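Local atomic coordinates of methyltransferase 1 (Methanosarcina barkeri, PDB entry 2I2X), a protein that carries the methyl group of methanol on a corrinoid cofactor during methanogenesis, receiving it through MtaB and passing it on to coenzyme M through MtaA. Residues I47-Q60 against M100-C112. Sequence-based numbering, arbitrary orientation.
Sequences IFEGEEDDVVEGLQ and MSADAMLEGIEYC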
ATOM      1  N   ILE B  47     -23.160  38.029 -13.771  1.00 59.13           N
ATOM      2  CA  ILE B  47     -21.888  37.308 -13.708  1.00 59.21           C
ATOM      3  C   ILE B  47     -21.967  36.080 -12.802  1.00 59.28           C
ATOM      4  O   ILE B  47     -21.598  34.976 -13.219  1.00 59.17           O
ATOM      5  CB  ILE B  47     -20.682  38.236 -13.357  1.00 59.28           C
ATOM      6  CG1 ILE B  47     -19.807  38.481 -14.590  1.00 59.68           C
ATOM      7  CG2 ILE B  47     -19.770  37.608 -12.314  1.00 58.98           C
ATOM      8  CD1 ILE B  47     -20.535  38.989 -15.802  1.00 59.92           C
ATOM      9  N   PHE B  48     -22.475  36.269 -11.584  1.00 59.20           N
ATOM     10  CA  PHE B  48     -22.675  35.164 -10.652  1.00 59.09           C
ATOM     11  C   PHE B  48     -23.495  34.044 -11.297  1.00 59.59           C
ATOM     12  O   PHE B  48     -23.085  32.883 -11.277  1.00 59.35           O
ATOM     13  CB  PHE B  48     -23.340  35.661  -9.367  1.00 58.73           C
ATOM     14  CG  PHE B  48     -23.821  34.560  -8.459  1.00 56.95           C
ATOM     15  CD1 PHE B  48     -22.920  33.823  -7.699  1.00 54.40           C
ATOM     16  CD2 PHE B  48     -25.181  34.269  -8.357  1.00 55.46           C
ATOM     17  CE1 PHE B  48     -23.364  32.823  -6.860  1.00 52.82           C
ATOM     18  CE2 PHE B  48     -25.632  33.260  -7.515  1.00 53.69           C
ATOM     19  CZ  PHE B  48     -24.722  32.540  -6.768  1.00 52.87           C
ATOM     20  N   GLU B  49     -24.630  34.409 -11.889  1.00 60.27           N
ATOM     21  CA  GLU B  49     -25.523  33.442 -12.522  1.00 61.17           C
ATOM     22  C   GLU B  49     -24.913  32.827 -13.777  1.00 61.93           C
ATOM     23  O   GLU B  49     -25.470  31.889 -14.337  1.00 61.46           O
ATOM     24  CB  GLU B  49     -26.881  34.078 -12.834  1.00 60.96           C
ATOM     25  CG  GLU B  49     -27.656  34.532 -11.591  1.00 61.49           C
ATOM     26  CD  GLU B  49     -29.076  34.994 -11.893  1.00 61.61           C
ATOM     27  OE1 GLU B  49     -29.442  35.073 -13.081  1.00 64.05           O
ATOM     28  OE2 GLU B  49     -29.833  35.271 -10.947  1.00 60.04           O
ATOM     29  N   GLY B  50     -23.762  33.359 -14.195  1.00 63.30           N
ATOM     30  CA  GLY B  50     -23.035  32.887 -15.376  1.00 65.19           C
ATOM     31  C   GLY B  50     -23.873  32.975 -16.634  1.00 66.74           C
ATOM     32  O   GLY B  50     -23.885  32.057 -17.450  1.00 66.87           O
ATOM     33  N   GLU B  51     -24.567  34.097 -16.782  1.00 68.48           N
ATOM     34  CA  GLU B  51     -25.606  34.260 -17.790  1.00 70.30           C
ATOM     35  C   GLU B  51     -25.228  35.388 -18.765  1.00 71.58           C
ATOM     36  O   GLU B  51     -25.574  36.553 -18.542  1.00 72.07           O
ATOM     37  CB  GLU B  51     -26.946  34.536 -17.083  1.00 70.06           C
ATOM     38  CG  GLU B  51     -28.179  34.459 -17.968  1.00 70.62           C
ATOM     39  CD  GLU B  51     -28.420  33.069 -18.522  1.00 71.26           C
ATOM     40  OE1 GLU B  51     -28.406  32.914 -19.769  1.00 71.41           O
ATOM     41  OE2 GLU B  51     -28.623  32.136 -17.714  1.00 70.32           O
ATOM     42  N   GLU B  52     -24.522  35.035 -19.841  1.00 73.07           N
ATOM     43  CA  GLU B  52     -23.912  36.028 -20.746  1.00 74.49           C
ATOM     44  C   GLU B  52     -24.902  36.937 -21.494  1.00 75.28           C
ATOM     45  O   GLU B  52     -24.626  38.129 -21.686  1.00 75.33           O
ATOM     46  CB  GLU B  52     -22.906  35.380 -21.715  1.00 74.61           C
ATOM     47  CG  GLU B  52     -23.461  34.264 -22.599  1.00 75.49           C
ATOM     48  CD  GLU B  52     -23.530  32.924 -21.891  1.00 76.56           C
ATOM     49  OE1 GLU B  52     -22.666  32.642 -21.023  1.00 76.41           O
ATOM     50  OE2 GLU B  52     -24.458  32.151 -22.211  1.00 77.26           O
ATOM     51  N   ASP B  53     -26.048  36.378 -21.887  1.00 76.19           N
ATOM     52  CA  ASP B  53     -27.119  37.149 -22.528  1.00 77.02           C
ATOM     53  C   ASP B  53     -27.542  38.359 -21.707  1.00 77.79           C
ATOM     54  O   ASP B  53     -27.889  39.407 -22.261  1.00 77.94           O
ATOM     55  CB  ASP B  53     -28.339  36.264 -22.795  1.00 76.96           C
ATOM     56  CG  ASP B  53     -28.215  35.461 -24.078  1.00 76.54           C
ATOM     57  OD1 ASP B  53     -27.203  35.619 -24.800  1.00 75.70           O
ATOM     58  OD2 ASP B  53     -29.133  34.665 -24.363  1.00 76.18           O
ATOM     59  N   ASP B  54     -27.514  38.205 -20.387  1.00 78.63           N
ATOM     60  CA  ASP B  54     -27.912  39.271 -19.479  1.00 79.40           C
ATOM     61  C   ASP B  54     -26.723  40.139 -19.091  1.00 80.02           C
ATOM     62  O   ASP B  54     -26.902  41.221 -18.544  1.00 79.92           O
ATOM     63  CB  ASP B  54     -28.594  38.694 -18.234  1.00 79.35           C
ATOM     64  CG  ASP B  54     -29.734  37.737 -18.572  1.00 79.55           C
ATOM     65  OD1 ASP B  54     -29.943  37.435 -19.774  1.00 79.59           O
ATOM     66  OD2 ASP B  54     -30.418  37.278 -17.626  1.00 79.38           O
ATOM     67  N   VAL B  55     -25.512  39.669 -19.377  1.00 81.07           N
ATOM     68  CA  VAL B  55     -24.314  40.462 -19.095  1.00 82.27           C
ATOM     69  C   VAL B  55     -24.166  41.598 -20.102  1.00 83.09           C
ATOM     70  O   VAL B  55     -23.909  42.736 -19.717  1.00 83.16           O
ATOM     71  CB  VAL B  55     -23.025  39.620 -19.099  1.00 82.28           C
ATOM     72  CG1 VAL B  55     -21.814  40.498 -18.773  1.00 82.51           C
ATOM     73  CG2 VAL B  55     -23.130  38.484 -18.104  1.00 82.39           C
ATOM     74  N   VAL B  56     -24.322  41.267 -21.386  1.00 84.06           N
ATOM     75  CA  VAL B  56     -24.314  42.244 -22.480  1.00 84.92           C
ATOM     76  C   VAL B  56     -25.452  43.272 -22.306  1.00 85.60           C
ATOM     77  O   VAL B  56     -25.202  44.485 -22.270  1.00 85.63           O
ATOM     78  CB  VAL B  56     -24.383  41.530 -23.868  1.00 84.93           C
ATOM     79  CG1 VAL B  56     -24.583  42.527 -25.007  1.00 85.09           C
ATOM     80  CG2 VAL B  56     -23.124  40.704 -24.107  1.00 84.80           C
ATOM     81  N   GLU B  57     -26.683  42.775 -22.170  1.00 86.33           N
ATOM     82  CA  GLU B  57     -27.866  43.606 -21.931  1.00 87.00           C
ATOM     83  C   GLU B  57     -27.730  44.557 -20.736  1.00 87.55           C
ATOM     84  O   GLU B  57     -28.165  45.706 -20.803  1.00 87.79           O
ATOM     85  CB  GLU B  57     -29.103  42.725 -21.765  1.00 86.95           C
ATOM     86  CG  GLU B  57     -30.342  43.478 -21.312  1.00 86.90           C
ATOM     87  CD  GLU B  57     -31.547  42.584 -21.162  1.00 87.02           C
ATOM     88  OE1 GLU B  57     -31.731  41.676 -22.005  1.00 87.11           O
ATOM     89  OE2 GLU B  57     -32.315  42.796 -20.202  1.00 86.94           O
ATOM     90  N   GLY B  58     -27.139  44.071 -19.650  1.00 88.19           N
ATOM     91  CA  GLY B  58     -26.856  44.900 -18.483  1.00 88.93           C
ATOM     92  C   GLY B  58     -25.766  45.926 -18.744  1.00 89.62           C
ATOM     93  O   GLY B  58     -25.820  47.032 -18.213  1.00 89.76           O
ATOM     94  N   LEU B  59     -24.777  45.562 -19.560  1.00 90.39           N
ATOM     95  CA  LEU B  59     -23.674  46.466 -19.908  1.00 91.23           C
ATOM     96  C   LEU B  59     -24.105  47.569 -20.869  1.00 91.88           C
ATOM     97  O   LEU B  59     -23.714  48.723 -20.698  1.00 91.90           O
ATOM     98  CB  LEU B  59     -22.496  45.700 -20.515  1.00 91.08           C
ATOM     99  CG  LEU B  59     -21.514  45.000 -19.574  1.00 91.26           C
ATOM    100  CD1 LEU B  59     -20.765  43.887 -20.314  1.00 91.71           C
ATOM    101  CD2 LEU B  59     -20.540  45.979 -18.943  1.00 90.79           C
ATOM    102  N   GLN B  60     -24.893  47.203 -21.879  1.00 92.67           N
ATOM    103  CA  GLN B  60     -25.414  48.159 -22.855  1.00 93.34           C
ATOM    104  C   GLN B  60     -26.214  49.251 -22.155  1.00 93.71           C
ATOM    105  O   GLN B  60     -25.993  50.438 -22.397  1.00 93.73           O
ATOM    106  CB  GLN B  60     -26.273  47.459 -23.914  1.00 93.37           C
ATOM    107  CG  GLN B  60     -25.475  46.636 -24.928  1.00 93.93           C
ATOM    108  CD  GLN B  60     -26.289  46.220 -26.155  1.00 94.23           C
ATOM    109  OE1 GLN B  60     -27.319  46.819 -26.467  1.00 95.05           O
ATOM    110  NE2 GLN B  60     -25.817  45.195 -26.857  1.00 93.55           N
ATOM    111  N   MET B 100     -18.488  29.019 -15.398  1.00 39.72           N
ATOM    112  CA  MET B 100     -19.578  29.612 -16.143  1.00 41.30           C
ATOM    113  C   MET B 100     -19.571  31.124 -15.990  1.00 42.96           C
ATOM    114  O   MET B 100     -19.858  31.849 -16.942  1.00 43.26           O
ATOM    115  CB  MET B 100     -20.907  29.068 -15.650  1.00 41.09           C
ATOM    116  CG  MET B 100     -21.358  27.804 -16.330  1.00 40.88           C
ATOM    117  SD  MET B 100     -22.645  27.008 -15.347  1.00 44.04           S
ATOM    118  CE  MET B 100     -23.950  28.249 -15.328  1.00 45.71           C
ATOM    119  N   SER B 101     -19.236  31.583 -14.791  1.00 44.68           N
ATOM    120  CA  SER B 101     -19.097  32.994 -14.495  1.00 46.46           C
ATOM    121  C   SER B 101     -17.918  33.609 -15.243  1.00 48.00           C
ATOM    122  O   SER B 101     -17.998  34.757 -15.697  1.00 48.57           O
ATOM    123  CB  SER B 101     -18.955  33.210 -12.981  1.00 46.36           C
ATOM    124  OG  SER B 101     -20.181  32.946 -12.312  1.00 45.42           O
ATOM    125  N   ALA B 102     -16.833  32.850 -15.372  1.00 49.59           N
ATOM    126  CA  ALA B 102     -15.643  33.312 -16.080  1.00 51.37           C
ATOM    127  C   ALA B 102     -15.903  33.386 -17.584  1.00 52.83           C
ATOM    128  O   ALA B 102     -15.407  34.288 -18.253  1.00 53.08           O
ATOM    129  CB  ALA B 102     -14.456  32.410 -15.783  1.00 51.21           C
ATOM    130  N   ASP B 103     -16.673  32.424 -18.101  1.00 54.52           N
ATOM    131  CA  ASP B 103     -17.182  32.459 -19.474  1.00 55.83           C
ATOM    132  C   ASP B 103     -18.013  33.717 -19.690  1.00 57.40           C
ATOM    133  O   ASP B 103     -17.810  34.448 -20.655  1.00 57.59           O
ATOM    134  CB  ASP B 103     -18.062  31.242 -19.755  1.00 55.08           C
ATOM    135  CG  ASP B 103     -17.267  29.989 -20.007  1.00 53.98           C
ATOM    136  OD1 ASP B 103     -16.022  30.060 -20.074  1.00 52.02           O
ATOM    137  OD2 ASP B 103     -17.905  28.921 -20.142  1.00 52.38           O
ATOM    138  N   ALA B 104     -18.953  33.954 -18.782  1.00 59.32           N
ATOM    139  CA  ALA B 104     -19.831  35.109 -18.853  1.00 61.42           C
ATOM    140  C   ALA B 104     -19.053  36.421 -18.760  1.00 62.94           C
ATOM    141  O   ALA B 104     -19.356  37.368 -19.477  1.00 62.88           O
ATOM    142  CB  ALA B 104     -20.887  35.036 -17.767  1.00 61.21           C
ATOM    143  N   MET B 105     -18.040  36.456 -17.896  1.00 65.06           N
ATOM    144  CA  MET B 105     -17.240  37.663 -17.689  1.00 67.08           C
ATOM    145  C   MET B 105     -16.287  37.942 -18.844  1.00 68.46           C
ATOM    146  O   MET B 105     -16.153  39.088 -19.265  1.00 69.04           O
ATOM    147  CB  MET B 105     -16.452  37.565 -16.391  1.00 67.14           C
ATOM    148  CG  MET B 105     -15.540  38.744 -16.128  1.00 67.64           C
ATOM    149  SD  MET B 105     -13.971  38.217 -15.415  1.00 69.17           S
ATOM    150  CE  MET B 105     -13.317  37.166 -16.722  1.00 69.29           C
ATOM    151  N   LEU B 106     -15.616  36.905 -19.339  1.00 70.10           N
ATOM    152  CA  LEU B 106     -14.740  37.031 -20.503  1.00 71.80           C
ATOM    153  C   LEU B 106     -15.489  37.537 -21.742  1.00 73.02           C
ATOM    154  O   LEU B 106     -14.923  38.272 -22.557  1.00 73.14           O
ATOM    155  CB  LEU B 106     -14.062  35.696 -20.824  1.00 71.79           C
ATOM    156  CG  LEU B 106     -12.781  35.325 -20.076  1.00 72.31           C
ATOM    157  CD1 LEU B 106     -12.615  33.807 -20.038  1.00 73.16           C
ATOM    158  CD2 LEU B 106     -11.564  35.990 -20.713  1.00 72.43           C
ATOM    159  N   GLU B 107     -16.755  37.135 -21.875  1.00 74.43           N
ATOM    160  CA  GLU B 107     -17.592  37.556 -22.994  1.00 75.84           C
ATOM    161  C   GLU B 107     -18.095  38.983 -22.778  1.00 76.86           C
ATOM    162  O   GLU B 107     -18.639  39.616 -23.694  1.00 76.88           O
ATOM    163  CB  GLU B 107     -18.760  36.596 -23.183  1.00 75.77           C
ATOM    164  CG  GLU B 107     -19.066  36.320 -24.643  1.00 76.62           C
ATOM    165  CD  GLU B 107     -20.434  35.711 -24.847  1.00 77.83           C
ATOM    166  OE1 GLU B 107     -20.514  34.629 -25.471  1.00 78.20           O
ATOM    167  OE2 GLU B 107     -21.425  36.310 -24.376  1.00 77.92           O
ATOM    168  N   GLY B 108     -17.910  39.469 -21.551  1.00 78.04           N
ATOM    169  CA  GLY B 108     -18.177  40.849 -21.191  1.00 79.49           C
ATOM    170  C   GLY B 108     -16.960  41.699 -21.483  1.00 80.63           C
ATOM    171  O   GLY B 108     -17.085  42.791 -22.043  1.00 80.69           O
ATOM    172  N   ILE B 109     -15.782  41.197 -21.109  1.00 81.72           N
ATOM    173  CA  ILE B 109     -14.523  41.904 -21.363  1.00 83.02           C
ATOM    174  C   ILE B 109     -14.337  42.224 -22.857  1.00 84.05           C
ATOM    175  O   ILE B 109     -13.971  43.345 -23.205  1.00 84.40           O
ATOM    176  CB  ILE B 109     -13.280  41.169 -20.747  1.00 82.95           C
ATOM    177  CG1 ILE B 109     -13.172  41.476 -19.244  1.00 82.61           C
ATOM    178  CG2 ILE B 109     -11.976  41.555 -21.472  1.00 82.85           C
ATOM    179  CD1 ILE B 109     -11.939  40.894 -18.545  1.00 81.30           C
ATOM    180  N   GLU B 110     -14.622  41.264 -23.733  1.00 85.28           N
ATOM    181  CA  GLU B 110     -14.505  41.488 -25.185  1.00 86.51           C
ATOM    182  C   GLU B 110     -15.662  42.302 -25.811  1.00 87.28           C
ATOM    183  O   GLU B 110     -15.559  42.744 -26.962  1.00 87.43           O
ATOM    184  CB  GLU B 110     -14.289  40.170 -25.940  1.00 86.38           C
ATOM    185  CG  GLU B 110     -15.301  39.093 -25.595  1.00 87.14           C
ATOM    186  CD  GLU B 110     -15.679  38.223 -26.773  1.00 87.88           C
ATOM    187  OE1 GLU B 110     -16.332  37.179 -26.546  1.00 88.36           O
ATOM    188  OE2 GLU B 110     -15.332  38.581 -27.921  1.00 88.06           O
ATOM    189  N   TYR B 111     -16.754  42.496 -25.069  1.00 88.11           N
ATOM    190  CA  TYR B 111     -17.794  43.434 -25.502  1.00 89.05           C
ATOM    191  C   TYR B 111     -17.396  44.868 -25.113  1.00 89.46           C
ATOM    192  O   TYR B 111     -17.841  45.840 -25.730  1.00 89.49           O
ATOM    193  CB  TYR B 111     -19.180  43.062 -24.946  1.00 89.27           C
ATOM    194  CG  TYR B 111     -20.322  43.877 -25.545  1.00 89.65           C
ATOM    195  CD1 TYR B 111     -20.952  43.470 -26.731  1.00 89.61           C
ATOM    196  CD2 TYR B 111     -20.767  45.058 -24.930  1.00 89.48           C
ATOM    197  CE1 TYR B 111     -21.994  44.216 -27.289  1.00 89.66           C
ATOM    198  CE2 TYR B 111     -21.808  45.813 -25.479  1.00 89.56           C
ATOM    199  CZ  TYR B 111     -22.415  45.384 -26.656  1.00 90.14           C
ATOM    200  OH  TYR B 111     -23.437  46.127 -27.203  1.00 90.09           O
ATOM    201  N   CYS B 112     -16.552  44.980 -24.088  1.00 89.96           N
ATOM    202  CA  CYS B 112     -15.943  46.253 -23.698  1.00 90.26           C
ATOM    203  C   CYS B 112     -14.770  46.632 -24.605  1.00 90.75           C
ATOM    204  O   CYS B 112     -14.363  47.796 -24.627  1.00 90.89           O
ATOM    205  CB  CYS B 112     -15.491  46.211 -22.241  1.00 90.13           C
ATOM    206  SG  CYS B 112     -16.856  46.109 -21.082  1.00 89.51           S
TER
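Gly50 and Ser101 bring their CA atoms to 4.0 Å where helix 52-60 starts across helix 100-112, the axes running in the same general direction at a crossing angle of -35° and a closest approach of 9.0 Å. Both belong to the helix bundle of the B12-binding N-terminal region, away from the corrinoid pocket. A Schellman motif with Gly50 at positive phi follows helix 41-48; that phi favours glycine, and a CB here would clash with Met100 CB. Ala104 CB lies 3.8 Å from Gly50 C. Beside this turn Ser101 OG lies 2.6 Å from Ile47 O and can donate to it or to Asn97 O, the one proton serving only one at a time. Ile47 runs into the same layer, its CG1 against Met105 CB. Val55 CG2 meets Ala104 CB at 4.1 Å while its CG1 is nearest Ala104 O, and Leu59 sets CD1 against Gly108 CA. Leu59 also touches Leu72, and Ser101 touches Val84, which places helix 72-89 against the buried flank of the pair.

At the far end Tyr111 has CG anti to the backbone N (chi1 -171°), which carries the ring across to helix 52-60. Val56 CG1 stands over one face, 4.0 Å from the ring centroid and 17° off its normal, a CH-pi contact. The Gln60 chain crosses the phenol end, its amide plane almost parallel to the ring and NE2 2.6 Å from Tyr111 OH, at an angle too poor for a hydrogen bond. An alanine at Tyr111 is likely to leave Val56 CG1 without its aromatic face and the Gln60 amide freer to turn. On the more polar rim Glu52 OE1 and Glu107 OE2 are like-charged neighbours 5.1 Å apart, probably disfavouring one another; the closest contact there is Glu107 OE2 on Glu52 CB.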